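Local coordinates for putative Zn-dependent exopeptidase (Bacteroides vulgatus ATCC 8482, PDB 3GUX), which probably removes single amino acids from the N-terminal end of peptides, as a zinc-dependent aminopeptidase of peptidase family M28, at residues L151-V156 against D308-E313; V134-E139 against I200-V205. One frame throughout, in Å; residues are numbered along the deposited sequence. Where two conformers were deposited one is given.

Contact 1 (L151-V156 against D308-E313); sequences LGIDIV and DVIYNE
Leu-151 brings both of its methyls up to Glu-313, and this is the close-fitting part of the contact. CD1 of Leu-151 lies 3.2 Å from the backbone O of Glu-313, while its CD2 packs 3.7 Å from Glu-313 CB; the two side chains cross obliquely. Glu-313 suits a place that is half apolar and half polar. Its CB takes the leucine, and the chain then bends (chi2 -69°) and leads the carboxylate away from the strand. There OE1 forms a salt bridge with Arg-197, while OE2 meets Lys-228 in a second salt bridge and is hydrogen-bonded to Tyr-198 OH; two cationic partners probably stabilise the buried carboxylate in its ionised form. Two residues beyond Leu-151, Ile-153 makes a looser touch, meeting Ile-310 through the terminal methyls alone, CD1 to CD1 at 4.0 Å. CG1 of Ile-310 stands between its backbone N and carbonyl carbon (chi1 74°), which sends the long branch out to the strand. Ile-144 and Leu-101 also touch Ile-153, so a branched apolar residue fits here. The outer side of the helix end is looser: Tyr-311 and Asn-312 are partly exposed and do not touch 151-156, although the tyrosine curls back to bond Glu-147 O through its OH and to touch Ile-144. The end of helix 296-311 and the residues after it thus pack on the beginning of strand 152-158, as in the alpha/beta/alpha sandwich of the phosphorylase/hydrolase-like fold.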
ATOM      1  N   LEU A 151     -17.100  -1.673  -3.936  1.00 14.83           N
ATOM      2  CA  LEU A 151     -16.440  -0.400  -4.240  1.00 14.81           C
ATOM      3  C   LEU A 151     -15.291  -0.594  -5.207  1.00 13.41           C
ATOM      4  O   LEU A 151     -14.784  -1.702  -5.351  1.00 14.56           O
ATOM      5  CB  LEU A 151     -15.869   0.273  -2.981  1.00 15.35           C
ATOM      6  CG  LEU A 151     -16.756   1.165  -2.114  1.00 16.68           C
ATOM      7  CD1 LEU A 151     -17.940   0.445  -1.514  1.00 16.27           C
ATOM      8  CD2 LEU A 151     -15.866   1.784  -1.022  1.00 19.34           C
ATOM      9  N   GLY A 152     -14.892   0.488  -5.875  1.00 13.83           N
ATOM     10  CA  GLY A 152     -13.714   0.475  -6.746  1.00 12.56           C
ATOM     11  C   GLY A 152     -12.481   0.457  -5.853  1.00 12.80           C
ATOM     12  O   GLY A 152     -12.495   1.036  -4.773  1.00 11.50           O
ATOM     13  N   ILE A 153     -11.439  -0.260  -6.260  1.00 12.96           N
ATOM     14  CA  ILE A 153     -10.191  -0.291  -5.509  1.00 13.54           C
ATOM     15  C   ILE A 153      -9.078   0.290  -6.383  1.00 12.51           C
ATOM     16  O   ILE A 153      -9.041   0.053  -7.596  1.00 12.62           O
ATOM     17  CB  ILE A 153      -9.790  -1.716  -5.063  1.00 12.20           C
ATOM     18  CG1 ILE A 153     -10.914  -2.411  -4.265  1.00 16.39           C
ATOM     19  CG2 ILE A 153      -8.501  -1.663  -4.256  1.00  9.08           C
ATOM     20  CD1 ILE A 153     -11.397  -1.667  -3.020  1.00 15.13           C
ATOM     21  N   ASP A 154      -8.232   1.111  -5.766  1.00 12.49           N
ATOM     22  CA  ASP A 154      -7.027   1.618  -6.399  1.00 13.26           C
ATOM     23  C   ASP A 154      -5.825   1.091  -5.640  1.00 12.64           C
ATOM     24  O   ASP A 154      -5.758   1.235  -4.416  1.00 14.21           O
ATOM     25  CB  ASP A 154      -6.980   3.137  -6.372  1.00 13.04           C
ATOM     26  CG  ASP A 154      -8.106   3.739  -7.132  1.00 12.78           C
ATOM     27  OD1 ASP A 154      -8.243   3.464  -8.342  1.00 16.87           O
ATOM     28  OD2 ASP A 154      -8.892   4.467  -6.509  1.00  7.20           O
ATOM     29  N   ILE A 155      -4.899   0.473  -6.379  1.00 12.99           N
ATOM     30  CA  ILE A 155      -3.627  -0.003  -5.861  1.00 12.26           C
ATOM     31  C   ILE A 155      -2.580   1.004  -6.405  1.00 14.70           C
ATOM     32  O   ILE A 155      -2.440   1.144  -7.616  1.00 14.67           O
ATOM     33  CB  ILE A 155      -3.359  -1.457  -6.284  1.00  9.59           C
ATOM     34  CG1 ILE A 155      -4.359  -2.381  -5.581  1.00 10.10           C
ATOM     35  CG2 ILE A 155      -1.944  -1.867  -5.949  1.00 12.21           C
ATOM     36  CD1 ILE A 155      -4.153  -3.873  -5.834  1.00 14.77           C
ATOM     37  N   VAL A 156      -1.899   1.735  -5.523  1.00 13.34           N
ATOM     38  CA  VAL A 156      -0.881   2.685  -5.944  1.00 13.57           C
ATOM     39  C   VAL A 156       0.474   2.372  -5.308  1.00 14.79           C
ATOM     40  O   VAL A 156       0.574   2.260  -4.081  1.00 14.83           O
ATOM     41  CB  VAL A 156      -1.269   4.107  -5.557  1.00 15.93           C
ATOM     42  CG1 VAL A 156      -0.188   5.103  -6.001  1.00 10.81           C
ATOM     43  CG2 VAL A 156      -2.597   4.453  -6.168  1.00  8.07           C
ATOM     44  N   ASP A 308     -11.012  -8.435   4.122  1.00 12.15           N
ATOM     45  CA  ASP A 308     -12.298  -8.459   4.850  1.00 10.99           C
ATOM     46  C   ASP A 308     -12.776  -7.029   5.143  1.00 10.59           C
ATOM     47  O   ASP A 308     -13.969  -6.796   5.159  1.00 10.97           O
ATOM     48  CB  ASP A 308     -12.242  -9.319   6.127  1.00 11.61           C
ATOM     49  CG  ASP A 308     -12.457 -10.802   5.850  1.00 10.08           C
ATOM     50  OD1 ASP A 308     -13.621 -11.245   5.889  1.00 19.75           O
ATOM     51  OD2 ASP A 308     -11.476 -11.533   5.635  1.00 16.27           O
ATOM     52  N   VAL A 309     -11.845  -6.096   5.354  1.00 10.23           N
ATOM     53  CA  VAL A 309     -12.212  -4.713   5.548  1.00 11.58           C
ATOM     54  C   VAL A 309     -12.790  -4.180   4.237  1.00 11.51           C
ATOM     55  O   VAL A 309     -13.939  -3.732   4.224  1.00  8.58           O
ATOM     56  CB  VAL A 309     -11.052  -3.837   6.043  1.00 12.20           C
ATOM     57  CG1 VAL A 309     -11.374  -2.340   5.877  1.00 16.84           C
ATOM     58  CG2 VAL A 309     -10.746  -4.147   7.483  1.00 12.12           C
ATOM     59  N   ILE A 310     -12.047  -4.314   3.137  1.00 12.34           N
ATOM     60  CA  ILE A 310     -12.485  -3.687   1.876  1.00 12.28           C
ATOM     61  C   ILE A 310     -13.689  -4.346   1.259  1.00 13.23           C
ATOM     62  O   ILE A 310     -14.496  -3.635   0.677  1.00 12.64           O
ATOM     63  CB  ILE A 310     -11.347  -3.511   0.787  1.00 11.32           C
ATOM     64  CG1 ILE A 310     -10.949  -4.816   0.114  1.00  8.62           C
ATOM     65  CG2 ILE A 310     -10.133  -2.813   1.388  1.00  9.60           C
ATOM     66  CD1 ILE A 310      -9.787  -4.618  -0.846  1.00  7.79           C
ATOM     67  N   TYR A 311     -13.827  -5.665   1.391  1.00 14.06           N
ATOM     68  CA  TYR A 311     -15.002  -6.361   0.857  1.00 14.64           C
ATOM     69  C   TYR A 311     -16.322  -6.030   1.626  1.00 14.45           C
ATOM     70  O   TYR A 311     -17.416  -6.253   1.084  1.00 15.19           O
ATOM     71  CB  TYR A 311     -14.763  -7.891   0.744  1.00 14.87           C
ATOM     72  CG  TYR A 311     -13.985  -8.298  -0.493  1.00 16.90           C
ATOM     73  CD1 TYR A 311     -12.615  -8.096  -0.576  1.00 17.21           C
ATOM     74  CD2 TYR A 311     -14.612  -8.893  -1.584  1.00 12.13           C
ATOM     75  CE1 TYR A 311     -11.890  -8.468  -1.687  1.00 17.32           C
ATOM     76  CE2 TYR A 311     -13.871  -9.268  -2.731  1.00 17.00           C
ATOM     77  CZ  TYR A 311     -12.511  -9.056  -2.756  1.00 16.81           C
ATOM     78  OH  TYR A 311     -11.734  -9.387  -3.842  1.00 18.76           O
ATOM     79  N   ASN A 312     -16.191  -5.542   2.868  0.50 14.54           N
ATOM     80  CA  ASN A 312     -17.315  -5.072   3.689  0.50 14.28           C
ATOM     81  C   ASN A 312     -17.830  -3.654   3.344  0.50 14.02           C
ATOM     82  O   ASN A 312     -18.896  -3.256   3.827  0.50 12.39           O
ATOM     83  CB  ASN A 312     -16.921  -5.062   5.173  0.50 14.09           C
ATOM     84  CG  ASN A 312     -17.310  -6.321   5.923  0.50 17.91           C
ATOM     85  OD1 ASN A 312     -17.556  -7.385   5.339  0.50 20.24           O
ATOM     86  ND2 ASN A 312     -17.363  -6.195   7.256  0.50  7.22           N
ATOM     87  N   GLU A 313     -17.095  -2.903   2.517  1.00 11.81           N
ATOM     88  CA  GLU A 313     -17.452  -1.513   2.188  1.00 12.33           C
ATOM     89  C   GLU A 313     -18.643  -1.473   1.232  1.00 12.76           C
ATOM     90  O   GLU A 313     -18.622  -2.164   0.217  1.00 13.40           O
ATOM     91  CB  GLU A 313     -16.269  -0.787   1.577  1.00 12.57           C
ATOM     92  CG  GLU A 313     -15.133  -0.571   2.560  1.00  9.83           C
ATOM     93  CD  GLU A 313     -15.464   0.416   3.666  1.00 10.26           C
ATOM     94  OE1 GLU A 313     -16.296   1.313   3.435  1.00 15.44           O
ATOM     95  OE2 GLU A 313     -14.887   0.292   4.769  1.00 17.91           O
TER

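Contact 2 (V134-E139 against I200-V205); sequences VGVLLE and ILLDMV
Leu-202, Val-136, Leu-137 and Val-205 meet by methyl groups, and no ring, amide or carboxylate takes part, so the contact between the segments has no stacked faces or edges. The side chain of Phe-24, from a loop, also touches Val-136, while the carboxylate of Glu-139 lies apart from the contact, paired with Arg-142. At the centre stands CD1 of Leu-202, the far end of an extended side chain (chi2 -172°) that reaches from the strand to the helix. It presses on CG1 of Val-136 at 3.5 Å, tighter than usual for two carbons, with the two side chains about at right angles. Leu-137 receives the same methyl more loosely, its CD2 lying 3.8 Å from Leu-202 CD1. Leucine suits the strand position because its length bridges the gap between layers, whereas the short valine on the helix offers a firm branched surface close to the backbone. The second methyl of Val-136, CG2, meets CG2 of Val-205 at 4.0 Å, again about at right angles, and Val-205 is tied to the beginning of the same helix through its N, bonded to Ser-132 OG. On the sheet side Ile-268 also packs against Leu-202. Chemically, the side chains joining the two segments are held by dispersion and the exclusion of water, so the fit depends on shape and not on directed bonds.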
ATOM      1  N   VAL A 134       4.079  -4.000  -1.098  1.00 10.26           N
ATOM      2  CA  VAL A 134       3.782  -4.186  -2.513  1.00  9.20           C
ATOM      3  C   VAL A 134       3.314  -5.633  -2.788  1.00 11.18           C
ATOM      4  O   VAL A 134       2.355  -5.861  -3.533  1.00 11.56           O
ATOM      5  CB  VAL A 134       4.989  -3.851  -3.426  1.00  8.84           C
ATOM      6  CG1 VAL A 134       4.706  -4.293  -4.871  1.00  6.16           C
ATOM      7  CG2 VAL A 134       5.330  -2.358  -3.367  1.00  6.49           C
ATOM      8  N   GLY A 135       4.029  -6.602  -2.223  1.00  9.77           N
ATOM      9  CA  GLY A 135       3.673  -7.991  -2.387  1.00 12.11           C
ATOM     10  C   GLY A 135       2.275  -8.358  -1.921  1.00 12.08           C
ATOM     11  O   GLY A 135       1.556  -9.085  -2.602  1.00 12.45           O
ATOM     12  N   VAL A 136       1.890  -7.850  -0.757  1.00 12.34           N
ATOM     13  CA  VAL A 136       0.555  -8.074  -0.247  1.00 10.68           C
ATOM     14  C   VAL A 136      -0.482  -7.451  -1.193  1.00 12.77           C
ATOM     15  O   VAL A 136      -1.512  -8.045  -1.485  1.00 12.05           O
ATOM     16  CB  VAL A 136       0.398  -7.451   1.129  1.00 13.10           C
ATOM     17  CG1 VAL A 136      -1.058  -7.441   1.527  1.00  7.11           C
ATOM     18  CG2 VAL A 136       1.213  -8.172   2.138  1.00 10.98           C
ATOM     19  N   LEU A 137      -0.215  -6.252  -1.690  1.00 12.93           N
ATOM     20  CA  LEU A 137      -1.152  -5.587  -2.595  1.00 10.43           C
ATOM     21  C   LEU A 137      -1.309  -6.282  -3.955  1.00 10.21           C
ATOM     22  O   LEU A 137      -2.410  -6.270  -4.537  1.00 11.29           O
ATOM     23  CB  LEU A 137      -0.781  -4.100  -2.743  1.00 12.62           C
ATOM     24  CG  LEU A 137      -1.007  -3.255  -1.473  1.00 13.10           C
ATOM     25  CD1 LEU A 137      -0.693  -1.770  -1.707  1.00  8.01           C
ATOM     26  CD2 LEU A 137      -2.437  -3.417  -0.928  1.00  9.02           C
ATOM     27  N   LEU A 138      -0.228  -6.869  -4.470  1.00 10.96           N
ATOM     28  CA  LEU A 138      -0.300  -7.621  -5.725  1.00 10.24           C
ATOM     29  C   LEU A 138      -1.215  -8.814  -5.526  1.00 10.52           C
ATOM     30  O   LEU A 138      -2.055  -9.087  -6.377  1.00 11.39           O
ATOM     31  CB  LEU A 138       1.078  -8.100  -6.191  1.00  9.53           C
ATOM     32  CG  LEU A 138       2.046  -7.060  -6.778  1.00 15.15           C
ATOM     33  CD1 LEU A 138       3.445  -7.642  -6.964  1.00  9.52           C
ATOM     34  CD2 LEU A 138       1.528  -6.503  -8.097  1.00 12.69           C
ATOM     35  N   GLU A 139      -1.069  -9.510  -4.392  1.00 10.96           N
ATOM     36  CA  GLU A 139      -1.934 -10.653  -4.100  1.00 13.89           C
ATOM     37  C   GLU A 139      -3.370 -10.177  -3.932  1.00 12.91           C
ATOM     38  O   GLU A 139      -4.272 -10.862  -4.374  1.00 13.53           O
ATOM     39  CB  GLU A 139      -1.458 -11.449  -2.873  1.00 15.33           C
ATOM     40  CG  GLU A 139      -2.436 -12.504  -2.379  1.00 12.57           C
ATOM     41  CD  GLU A 139      -2.779 -13.593  -3.417  1.00 19.41           C
ATOM     42  OE1 GLU A 139      -2.154 -13.689  -4.505  1.00 19.66           O
ATOM     43  OE2 GLU A 139      -3.690 -14.378  -3.123  1.00 12.88           O
ATOM     44  N   ILE A 200      -5.514   2.886   2.734  1.00  8.23           N
ATOM     45  CA  ILE A 200      -4.748   2.006   3.608  1.00 10.27           C
ATOM     46  C   ILE A 200      -3.346   1.912   3.023  1.00 10.67           C
ATOM     47  O   ILE A 200      -3.195   1.523   1.882  1.00 13.19           O
ATOM     48  CB  ILE A 200      -5.313   0.581   3.750  1.00  8.68           C
ATOM     49  CG1 ILE A 200      -6.767   0.597   4.217  1.00 12.34           C
ATOM     50  CG2 ILE A 200      -4.455  -0.215   4.728  1.00  9.54           C
ATOM     51  CD1 ILE A 200      -7.392  -0.787   4.376  1.00  6.53           C
ATOM     52  N   LEU A 201      -2.346   2.313   3.797  1.00 10.40           N
ATOM     53  CA  LEU A 201      -0.969   2.200   3.418  1.00 11.20           C
ATOM     54  C   LEU A 201      -0.378   0.998   4.128  1.00 13.42           C
ATOM     55  O   LEU A 201      -0.537   0.867   5.350  1.00 13.78           O
ATOM     56  CB  LEU A 201      -0.193   3.471   3.789  1.00 11.56           C
ATOM     57  CG  LEU A 201       1.329   3.461   3.602  1.00 11.53           C
ATOM     58  CD1 LEU A 201       1.769   3.301   2.130  1.00 10.95           C
ATOM     59  CD2 LEU A 201       1.933   4.745   4.218  1.00  7.89           C
ATOM     60  N   LEU A 202       0.329   0.154   3.373  1.00 10.20           N
ATOM     61  CA  LEU A 202       1.043  -1.019   3.923  1.00 11.81           C
ATOM     62  C   LEU A 202       2.536  -0.712   3.852  1.00 14.46           C
ATOM     63  O   LEU A 202       3.042  -0.474   2.755  1.00 12.33           O
ATOM     64  CB  LEU A 202       0.737  -2.303   3.164  1.00  7.92           C
ATOM     65  CG  LEU A 202      -0.719  -2.709   3.013  1.00 10.32           C
ATOM     66  CD1 LEU A 202      -0.746  -4.093   2.395  1.00 11.26           C
ATOM     67  CD2 LEU A 202      -1.465  -2.639   4.362  1.00 11.79           C
ATOM     68  N   ASP A 203       3.212  -0.691   5.001  1.00 13.35           N
ATOM     69  CA  ASP A 203       4.667  -0.427   5.069  1.00 13.06           C
ATOM     70  C   ASP A 203       5.328  -1.376   6.090  1.00 14.13           C
ATOM     71  O   ASP A 203       5.106  -1.251   7.292  1.00 12.05           O
ATOM     72  CB  ASP A 203       4.899   1.026   5.430  1.00 12.76           C
ATOM     73  CG  ASP A 203       6.338   1.481   5.254  1.00 18.81           C
ATOM     74  OD1 ASP A 203       7.197   0.654   4.933  1.00 14.55           O
ATOM     75  OD2 ASP A 203       6.602   2.707   5.439  1.00 15.82           O
HETATM   76  N   MSE A 204       6.153  -2.315   5.608  1.00 11.34           N
HETATM   77  CA  MSE A 204       6.862  -3.308   6.460  1.00 13.19           C
HETATM   78  C   MSE A 204       5.877  -4.187   7.202  1.00 14.77           C
HETATM   79  O   MSE A 204       5.701  -4.108   8.439  1.00 13.89           O
HETATM   80  CB  MSE A 204       7.880  -2.590   7.371  1.00 15.76           C
HETATM   81  CG  MSE A 204       9.015  -1.966   6.573  1.00 27.17           C
HETATM   82 SE   MSE A 204      10.110  -0.912   7.788  0.75 33.35          SE
HETATM   83  CE  MSE A 204       8.875   0.614   7.959  1.00 31.52           C
ATOM     84  N   VAL A 205       5.181  -4.993   6.390  1.00 15.11           N
ATOM     85  CA  VAL A 205       4.060  -5.809   6.859  1.00 13.76           C
ATOM     86  C   VAL A 205       4.291  -7.328   6.731  1.00 14.83           C
ATOM     87  O   VAL A 205       3.338  -8.110   6.780  1.00 16.34           O
ATOM     88  CB  VAL A 205       2.739  -5.400   6.127  1.00 13.66           C
ATOM     89  CG1 VAL A 205       2.253  -3.973   6.598  1.00  9.53           C
ATOM     90  CG2 VAL A 205       2.873  -5.503   4.609  1.00 11.44           C
TER

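How the contacts relate
Contacts 1 and 2 lie on the same face of the central sheet, their centres 13 Å apart, and together fix two helices, 131-146 and 296-311, over it. They join directly where CD1 of Ile-155 packs 3.2 Å from the backbone O of Leu-137. Helix 131-146 is the connection of a beta-alpha-beta crossover from strand 98-104 to its parallel neighbour 152-158; strand 198-203 flanks 98-104 on its other side. The segments alternate along the chain, so neither contact encloses the other in sequence. In M28 peptidases the zinc site generally lies at the C-terminal ends of the strands, an end that contact 2 approaches, whereas contact 1 begins at the start of its strand.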